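Side-chain contacts in type III secretion system effector protein ExoU (Pseudomonas fluorescens, PDB 4QMK), which is a secreted effector toxin that probably hydrolyses membrane phospholipids through a patatin-like phospholipase domain and is probably directed to the plasma membrane by binding phosphatidylinositol 4,5-bisphosphate: residues A[187-190]-A[191-195]; A[249-253]-A[254-258]; A[427-430]-A[431-434]; A[483-486]-A[487-491]. All blocks are in the same frame, centred on the assembly; numbering follows the deposited sequence.

Interaction 1: residues A[187-190]-A[191-195]; sequences LIRN and ESRQS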
# COMPACT_ATOMS: atom_id res chain seq x y z
N LEU A 187 13.51 -9.25 -18.93
CA LEU A 187 13.22 -8.99 -20.32
C LEU A 187 11.94 -8.15 -20.43
O LEU A 187 11.95 -7.08 -21.04
CB LEU A 187 13.03 -10.29 -21.04
CG LEU A 187 12.41 -10.07 -22.44
CD1 LEU A 187 13.43 -10.37 -23.53
CD2 LEU A 187 11.16 -10.92 -22.68
N ILE A 188 10.86 -8.62 -19.84
CA ILE A 188 9.61 -7.90 -19.86
C ILE A 188 9.80 -6.49 -19.30
O ILE A 188 9.39 -5.51 -19.91
CB ILE A 188 8.49 -8.62 -19.06
CG1 ILE A 188 8.18 -9.98 -19.68
CG2 ILE A 188 7.18 -7.83 -19.03
CD1 ILE A 188 7.10 -10.75 -18.93
N ARG A 189 10.43 -6.39 -18.14
CA ARG A 189 10.59 -5.10 -17.51
C ARG A 189 11.43 -4.12 -18.33
O ARG A 189 11.10 -2.93 -18.38
CB ARG A 189 11.17 -5.25 -16.11
CG ARG A 189 11.51 -3.93 -15.45
CD ARG A 189 11.82 -4.03 -13.96
NE ARG A 189 10.96 -5.00 -13.30
CZ ARG A 189 11.29 -6.27 -13.08
NH1 ARG A 189 12.50 -6.73 -13.42
NH2 ARG A 189 10.41 -7.07 -12.49
N ASN A 190 12.50 -4.61 -18.97
CA ASN A 190 13.33 -3.75 -19.81
C ASN A 190 12.55 -3.28 -21.02
O ASN A 190 12.51 -2.08 -21.33
CB ASN A 190 14.62 -4.44 -20.26
CG ASN A 190 15.55 -4.76 -19.10
OD1 ASN A 190 15.59 -4.04 -18.10
ND2 ASN A 190 16.31 -5.85 -19.23
N GLU A 191 11.92 -4.22 -21.70
CA GLU A 191 11.20 -3.93 -22.93
C GLU A 191 10.02 -2.98 -22.71
O GLU A 191 9.79 -2.07 -23.53
CB GLU A 191 10.76 -5.22 -23.59
CG GLU A 191 11.92 -6.08 -24.04
CD GLU A 191 12.70 -5.44 -25.17
OE1 GLU A 191 12.05 -4.91 -26.11
OE2 GLU A 191 13.96 -5.46 -25.10
N SER A 192 9.28 -3.13 -21.61
CA SER A 192 8.16 -2.21 -21.32
C SER A 192 8.67 -0.80 -21.00
O SER A 192 8.13 0.19 -21.50
CB SER A 192 7.27 -2.75 -20.20
OG SER A 192 8.02 -3.22 -19.10
N ARG A 193 9.73 -0.72 -20.20
CA ARG A 193 10.41 0.56 -19.87
C ARG A 193 10.81 1.31 -21.16
O ARG A 193 10.39 2.47 -21.38
CB ARG A 193 11.68 0.31 -19.03
CG ARG A 193 12.12 1.47 -18.14
CD ARG A 193 13.56 1.38 -17.61
NE ARG A 193 14.06 0.02 -17.48
CZ ARG A 193 13.87 -0.81 -16.45
NH1 ARG A 193 14.41 -2.03 -16.50
NH2 ARG A 193 13.17 -0.46 -15.38
N GLN A 194 11.61 0.65 -22.01
CA GLN A 194 12.11 1.25 -23.23
C GLN A 194 10.94 1.77 -24.04
O GLN A 194 10.85 2.97 -24.31
CB GLN A 194 12.97 0.24 -23.97
CG GLN A 194 13.11 0.35 -25.47
CD GLN A 194 14.14 -0.66 -25.98
OE1 GLN A 194 14.44 -1.67 -25.32
NE2 GLN A 194 14.70 -0.38 -27.15
N SER A 195 9.99 0.87 -24.31
CA SER A 195 8.77 1.21 -25.06
C SER A 195 8.04 2.39 -24.48
O SER A 195 7.72 3.33 -25.19
CB SER A 195 7.85 0.02 -25.08
OG SER A 195 6.59 0.41 -25.56
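L187 to N190 and E191 to S195 are successive turns of helix 183-201, joined by i to i+4 backbone bonds. E191 N reaches L187 O at 2.9 Å. Q194 N reaches N190 O at 3.0 Å. The bond from R193 N to R189 O is longer, at 3.2 Å.

The main side-chain bond is between N190 and R193, three residues apart. R193 NH1 gives a proton to N190 OD1 at 2.8 Å. OD1 lies at the edge of the guanidinium, in its plane, and NH1 lies in the plane of the amide carbonyl. The N-H...O angle is bent, at 137°. R193 has CG anti to its backbone N (chi1 -155°) and a bend at chi3, which folds the guanidinium back along the preceding turn. There R193 NH1 lies 3.6 Å from R189 CG. The charged end of R189 turns to D269 and E185 in salt bridges. R193 NH2 has a weak bond to G223 O.

On another side of the helix, S192 OG lies 2.8 Å from I188 O, which also takes the backbone N of S192. E191 CG packs over L187 O at 3.2 Å. This is a mid-helix turn of helix 183-201 in the patatin-like phospholipase region, with I188 and E191 packed on helix 107-114 and an Asn-Arg i to i+3 pair toward the surface.

Interaction 2: residues A[249-253]-A[254-258]; sequences GMFDG and RPQLV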
# COMPACT_ATOMS: atom_id res chain seq x y z
N GLY A 249 -4.97 -20.77 -10.36
CA GLY A 249 -4.11 -21.70 -9.70
C GLY A 249 -4.90 -22.66 -8.87
O GLY A 249 -6.07 -22.47 -8.65
N MET A 250 -4.22 -23.70 -8.40
CA MET A 250 -4.81 -24.67 -7.50
C MET A 250 -4.17 -24.51 -6.12
O MET A 250 -2.98 -24.67 -5.95
CB MET A 250 -4.63 -26.07 -8.05
CG MET A 250 -5.76 -26.51 -8.96
SD MET A 250 -7.22 -27.06 -8.03
CE MET A 250 -8.32 -27.26 -9.39
N PHE A 251 -5.00 -24.27 -5.11
CA PHE A 251 -4.52 -24.00 -3.79
C PHE A 251 -5.36 -24.80 -2.83
O PHE A 251 -6.55 -24.53 -2.70
CB PHE A 251 -4.69 -22.52 -3.51
CG PHE A 251 -3.89 -21.60 -4.43
CD1 PHE A 251 -2.57 -21.28 -4.15
CD2 PHE A 251 -4.50 -20.98 -5.49
CE1 PHE A 251 -1.86 -20.41 -4.94
CE2 PHE A 251 -3.79 -20.11 -6.29
CZ PHE A 251 -2.47 -19.82 -6.02
N ASP A 252 -4.75 -25.77 -2.15
CA ASP A 252 -5.45 -26.58 -1.16
C ASP A 252 -6.66 -27.31 -1.74
O ASP A 252 -7.72 -27.41 -1.10
CB ASP A 252 -5.85 -25.70 0.06
CG ASP A 252 -6.52 -26.50 1.18
OD1 ASP A 252 -5.97 -27.55 1.57
OD2 ASP A 252 -7.59 -26.07 1.67
N GLY A 253 -6.51 -27.79 -2.98
CA GLY A 253 -7.56 -28.55 -3.65
C GLY A 253 -8.66 -27.77 -4.36
O GLY A 253 -9.55 -28.37 -4.97
N ARG A 254 -8.58 -26.43 -4.33
CA ARG A 254 -9.60 -25.58 -4.96
C ARG A 254 -8.92 -24.58 -5.93
O ARG A 254 -7.93 -23.98 -5.59
CB ARG A 254 -10.36 -24.81 -3.88
CG ARG A 254 -11.11 -25.72 -2.95
CD ARG A 254 -11.28 -25.20 -1.52
NE ARG A 254 -12.37 -24.24 -1.34
CZ ARG A 254 -13.60 -24.56 -0.93
NH1 ARG A 254 -13.93 -25.82 -0.65
NH2 ARG A 254 -14.50 -23.60 -0.80
N PRO A 255 -9.50 -24.39 -7.11
CA PRO A 255 -9.02 -23.35 -7.98
C PRO A 255 -9.34 -21.96 -7.47
O PRO A 255 -10.44 -21.74 -6.90
CB PRO A 255 -9.77 -23.60 -9.29
CG PRO A 255 -11.04 -24.26 -8.86
CD PRO A 255 -10.67 -25.08 -7.66
N GLN A 256 -8.40 -21.03 -7.69
CA GLN A 256 -8.56 -19.60 -7.37
C GLN A 256 -8.19 -18.74 -8.54
O GLN A 256 -7.16 -18.93 -9.11
CB GLN A 256 -7.64 -19.15 -6.23
CG GLN A 256 -7.98 -19.73 -4.89
CD GLN A 256 -9.00 -18.94 -4.07
OE1 GLN A 256 -9.10 -19.18 -2.90
NE2 GLN A 256 -9.69 -17.97 -4.67
N LEU A 257 -9.05 -17.79 -8.87
CA LEU A 257 -8.73 -16.80 -9.86
C LEU A 257 -7.81 -15.79 -9.23
O LEU A 257 -8.15 -15.16 -8.22
CB LEU A 257 -9.92 -15.98 -10.30
CG LEU A 257 -10.85 -16.22 -11.46
CD1 LEU A 257 -10.05 -16.79 -12.62
CD2 LEU A 257 -12.04 -17.08 -11.15
N VAL A 258 -6.64 -15.62 -9.82
CA VAL A 258 -5.72 -14.61 -9.38
C VAL A 258 -5.87 -13.44 -10.35
O VAL A 258 -5.97 -13.65 -11.55
CB VAL A 258 -4.32 -15.16 -9.40
CG1 VAL A 258 -3.32 -14.13 -8.95
CG2 VAL A 258 -4.25 -16.38 -8.54
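F251 has chi1 at -62°, with CG anti to its carbonyl carbon, and Q256 takes nearly the same first torsion. Both side chains leave on one face of the sheet and cross at about a right angle. F251 CD2 meets Q256 CB at 3.7 Å, with the ring oblique to it. Further along, F251 CE2 lies 4.4 Å from V258 CG2. Q256 bends at chi2, and its OE1 accepts a bond from R157. The same arginine bonds to F251 O.

M250 points to the other face, beside P255. Its chain is bent at chi2 (-80°) and runs alongside the proline ring. M250 CE touches P255 CD at 3.6 Å, and SD sits next to the backbone of R254 and P255. P255 also packs on Y582 of helix 555-585.

The two strands, 242-251 and 254-260, form a tight beta hairpin at the edge of the mixed sheet of the patatin-like domain. A type I' turn from F251 to R254 connects them, with D252 and G253 at its corners, both at positive phi. G249 with Q256 and F251 with R254 are hydrogen-bonded pairs. M250 with P255 is a non-hydrogen-bonded pair. Q256 N meets G249 O at 2.9 Å, and F251 N meets R254 O at 3.0 Å. The return bond from R254 N to F251 O is longer, at 3.2 Å. P255 CA adds a CA-H...O contact to G249 O at 3.2 Å. R254 shares a face with F251, but its end leads off to a bond from NH2 to T640 OG1.

Interaction 3: residues A[427-430]-A[431-434]; sequences QQRE and LERE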
# COMPACT_ATOMS: atom_id res chain seq x y z
N GLN A 427 -13.40 -7.92 -40.14
CA GLN A 427 -14.23 -7.53 -41.26
C GLN A 427 -15.66 -7.99 -41.06
O GLN A 427 -16.58 -7.21 -41.20
CB GLN A 427 -13.66 -8.08 -42.56
CG GLN A 427 -12.42 -7.37 -43.12
CD GLN A 427 -12.71 -5.98 -43.69
OE1 GLN A 427 -12.94 -5.01 -42.94
NE2 GLN A 427 -12.73 -5.87 -45.02
N GLN A 428 -15.84 -9.25 -40.68
CA GLN A 428 -17.17 -9.84 -40.43
C GLN A 428 -17.89 -9.07 -39.36
O GLN A 428 -19.12 -8.86 -39.42
CB GLN A 428 -17.01 -11.30 -40.01
CG GLN A 428 -18.29 -12.00 -39.58
CD GLN A 428 -19.26 -12.12 -40.75
OE1 GLN A 428 -18.83 -12.47 -41.85
NE2 GLN A 428 -20.54 -11.81 -40.53
N ARG A 429 -17.17 -8.67 -38.33
CA ARG A 429 -17.81 -7.91 -37.28
C ARG A 429 -18.44 -6.60 -37.84
O ARG A 429 -19.50 -6.16 -37.38
CB ARG A 429 -16.82 -7.59 -36.15
CG ARG A 429 -16.32 -8.78 -35.35
CD ARG A 429 -17.42 -9.52 -34.63
NE ARG A 429 -18.03 -8.71 -33.57
CZ ARG A 429 -19.30 -8.85 -33.14
NH1 ARG A 429 -20.08 -9.74 -33.68
NH2 ARG A 429 -19.77 -8.10 -32.20
N GLU A 430 -17.81 -5.97 -38.80
CA GLU A 430 -18.39 -4.74 -39.36
C GLU A 430 -19.73 -4.97 -40.11
O GLU A 430 -20.47 -4.02 -40.32
CB GLU A 430 -17.42 -4.09 -40.32
CG GLU A 430 -16.17 -3.53 -39.69
CD GLU A 430 -15.43 -2.67 -40.68
OE1 GLU A 430 -15.92 -2.56 -41.83
OE2 GLU A 430 -14.38 -2.08 -40.33
N LEU A 431 -20.01 -6.21 -40.51
CA LEU A 431 -21.22 -6.52 -41.22
C LEU A 431 -22.44 -6.86 -40.29
O LEU A 431 -23.56 -6.98 -40.76
CB LEU A 431 -20.96 -7.71 -42.15
CG LEU A 431 -19.84 -7.53 -43.18
CD1 LEU A 431 -19.79 -8.73 -44.10
CD2 LEU A 431 -20.04 -6.23 -43.97
N GLU A 432 -22.22 -7.04 -39.01
CA GLU A 432 -23.31 -7.42 -38.16
C GLU A 432 -24.17 -6.21 -37.92
O GLU A 432 -23.68 -5.09 -37.87
CB GLU A 432 -22.82 -7.93 -36.81
CG GLU A 432 -21.84 -9.06 -36.86
CD GLU A 432 -22.38 -10.37 -37.42
OE1 GLU A 432 -23.56 -10.68 -37.24
OE2 GLU A 432 -21.58 -11.12 -38.03
N ARG A 433 -25.45 -6.44 -37.71
CA ARG A 433 -26.39 -5.37 -37.40
C ARG A 433 -27.33 -5.81 -36.33
O ARG A 433 -27.73 -6.94 -36.30
CB ARG A 433 -27.21 -5.00 -38.62
CG ARG A 433 -26.42 -4.35 -39.70
CD ARG A 433 -25.83 -3.00 -39.31
NE ARG A 433 -25.08 -2.45 -40.44
CZ ARG A 433 -23.82 -2.73 -40.75
NH1 ARG A 433 -23.12 -3.58 -40.01
NH2 ARG A 433 -23.25 -2.15 -41.83
N GLU A 434 -27.77 -4.87 -35.51
CA GLU A 434 -28.66 -5.17 -34.44
C GLU A 434 -29.70 -4.05 -34.41
O GLU A 434 -29.36 -2.89 -34.68
CB GLU A 434 -27.83 -5.24 -33.18
CG GLU A 434 -28.52 -5.79 -31.96
CD GLU A 434 -27.56 -5.79 -30.77
OE1 GLU A 434 -26.95 -4.71 -30.47
OE2 GLU A 434 -27.41 -6.88 -30.16
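This is a local surface contact where helix 408-431 gives way to the short loop before strand 434-438. Q428, R429 and E430 on the last turn meet E432 and R433 as the chain leaves it.

Q428 NE2 donates to E432 OE2 at 2.8 Å, almost straight at 173°. The acceptor lies in the plane of the Q428 amide. The amide approaches on the syn side of the carboxylate, 35° out of its plane. E432 bends at chi2 (-66°), which turns its carboxylate back to the helix. E432 CG also lies 3.7 Å from R429 NH1. R429 itself is directed to a salt bridge between NE and E331.

R433 turns back as well. R433 NH1 donates to E430 O at 2.7 Å and to the carbonyl E432 O at 2.7 Å. Both acceptors are close to the guanidinium plane. One nitrogen thus ties the last turn to the exit loop. The carboxylate of E430 pairs with K93.

The backbone bonds here span three residues. L431 N reaches Q428 O at 3.0 Å, and E432 N reaches R429 O at 3.3 Å. Such i to i+3 bonding is characteristic of a tightened C-terminal turn. An arginine from the following loop, bound to a main-chain carbonyl of that turn, is a form of C-terminal helix capping, here leading into an edge strand of the four-stranded antiparallel sheet.

Interaction 4: residues A[483-486]-A[487-491]; sequences LDTA and IAEAN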
# COMPACT_ATOMS: atom_id res chain seq x y z
N LEU A 483 -23.43 21.81 -11.86
CA LEU A 483 -23.31 21.03 -10.61
C LEU A 483 -21.87 20.72 -10.37
O LEU A 483 -21.39 20.87 -9.25
CB LEU A 483 -24.11 19.73 -10.67
CG LEU A 483 -24.04 18.90 -9.42
CD1 LEU A 483 -24.61 19.70 -8.27
CD2 LEU A 483 -24.82 17.61 -9.59
N ASP A 484 -21.19 20.23 -11.40
CA ASP A 484 -19.77 19.93 -11.26
C ASP A 484 -19.01 21.18 -10.78
O ASP A 484 -18.17 21.10 -9.89
CB ASP A 484 -19.17 19.44 -12.58
CG ASP A 484 -17.71 19.07 -12.45
OD1 ASP A 484 -17.39 18.06 -11.78
OD2 ASP A 484 -16.88 19.79 -13.01
N THR A 485 -19.34 22.33 -11.37
CA THR A 485 -18.69 23.58 -11.00
C THR A 485 -18.92 23.93 -9.55
O THR A 485 -18.00 24.32 -8.85
CB THR A 485 -19.15 24.76 -11.88
OG1 THR A 485 -18.56 24.64 -13.19
CG2 THR A 485 -18.73 26.10 -11.28
N ALA A 486 -20.15 23.81 -9.09
CA ALA A 486 -20.43 24.13 -7.70
C ALA A 486 -19.64 23.26 -6.73
O ALA A 486 -19.28 23.71 -5.67
CB ALA A 486 -21.92 24.04 -7.43
N ILE A 487 -19.40 21.99 -7.09
CA ILE A 487 -18.61 21.07 -6.27
C ILE A 487 -17.17 21.56 -6.27
O ILE A 487 -16.56 21.64 -5.21
CB ILE A 487 -18.61 19.62 -6.81
CG1 ILE A 487 -20.01 19.04 -7.05
CG2 ILE A 487 -17.85 18.72 -5.87
CD1 ILE A 487 -20.76 18.65 -5.80
N ALA A 488 -16.60 21.86 -7.45
CA ALA A 488 -15.25 22.44 -7.54
C ALA A 488 -15.10 23.70 -6.67
O ALA A 488 -14.13 23.82 -5.97
CB ALA A 488 -14.91 22.78 -8.99
N GLU A 489 -16.09 24.59 -6.73
CA GLU A 489 -16.13 25.82 -5.91
C GLU A 489 -16.06 25.52 -4.42
O GLU A 489 -15.29 26.11 -3.71
CB GLU A 489 -17.42 26.61 -6.14
CG GLU A 489 -17.73 27.05 -7.58
CD GLU A 489 -16.85 28.17 -8.09
OE1 GLU A 489 -16.09 28.73 -7.27
OE2 GLU A 489 -16.91 28.48 -9.32
N ALA A 490 -16.91 24.64 -3.94
CA ALA A 490 -16.93 24.27 -2.53
C ALA A 490 -15.61 23.64 -2.08
O ALA A 490 -15.22 23.78 -0.92
CB ALA A 490 -18.08 23.30 -2.23
N ASN A 491 -14.94 22.91 -2.98
CA ASN A 491 -13.64 22.28 -2.68
C ASN A 491 -12.47 23.25 -2.59
O ASN A 491 -11.42 22.89 -2.07
CB ASN A 491 -13.30 21.15 -3.67
CG ASN A 491 -14.10 19.86 -3.40
OD1 ASN A 491 -14.41 19.52 -2.26
ND2 ASN A 491 -14.40 19.13 -4.46
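E489 and T485 make an i to i+4 side-chain contact on an alpha helix, near the C-terminal part of helix 464-491. This helix belongs to a helical array, where it packs on helices 501-513 and 533-544. E489 N donates to T485 O at 2.9 Å.

Following E489 outward, E489 CB lies 3.5 Å from A486 O. E489 CG lies closer to the previous turn, 3.0 Å from T485 O, the same oxygen that takes the backbone N. CG is anti to the carbonyl carbon (chi1 -57°), which lays it against that oxygen. E489 CD is 4.1 Å from T485 O. A bend at chi2 then runs the chain alongside T485, the two side chains pointing the same way. At the tip, E489 OE2 meets the methyl T485 CG2 at 3.6 Å. This is a van der Waals contact between a carboxylate oxygen and a methyl group. The hydroxyl OG1 of T485 makes a weak bond to Q481 O instead.

A different side of the helix is buried. L483 touches A506 and L510, and I487 and A486 both touch L503. L483 also packs on F535, and I487 on L538, both of helix 533-544. D484 OD1 accepts bonds from N534 and Q532, tying this helix to the start of helix 533-544. A488 N meets D484 O at 3.0 Å and 173°. On the buried side, I487 CG1 lies 3.2 Å from the carbonyl oxygen L483 O.

The four contacts follow one another along the chain; none nests in or crosses another. Interaction 1 comes first, within helix 183-201, and interaction 2 next, closing the hairpin between strands 242-251 and 254-260. Both belong to the patatin-like phospholipase region, their centres about 30 Å apart. Interaction 3 follows at the end of helix 408-431, where the chain passes into the antiparallel sheet. Interaction 4 is last, on helix 464-491 among the later helices. Interaction 2 and interaction 4 lie on opposite sides of the chain's centre, about 47 Å between centres. Only interaction 2 closes a strand-to-strand turn; interactions 1 and 4 stay within single helices.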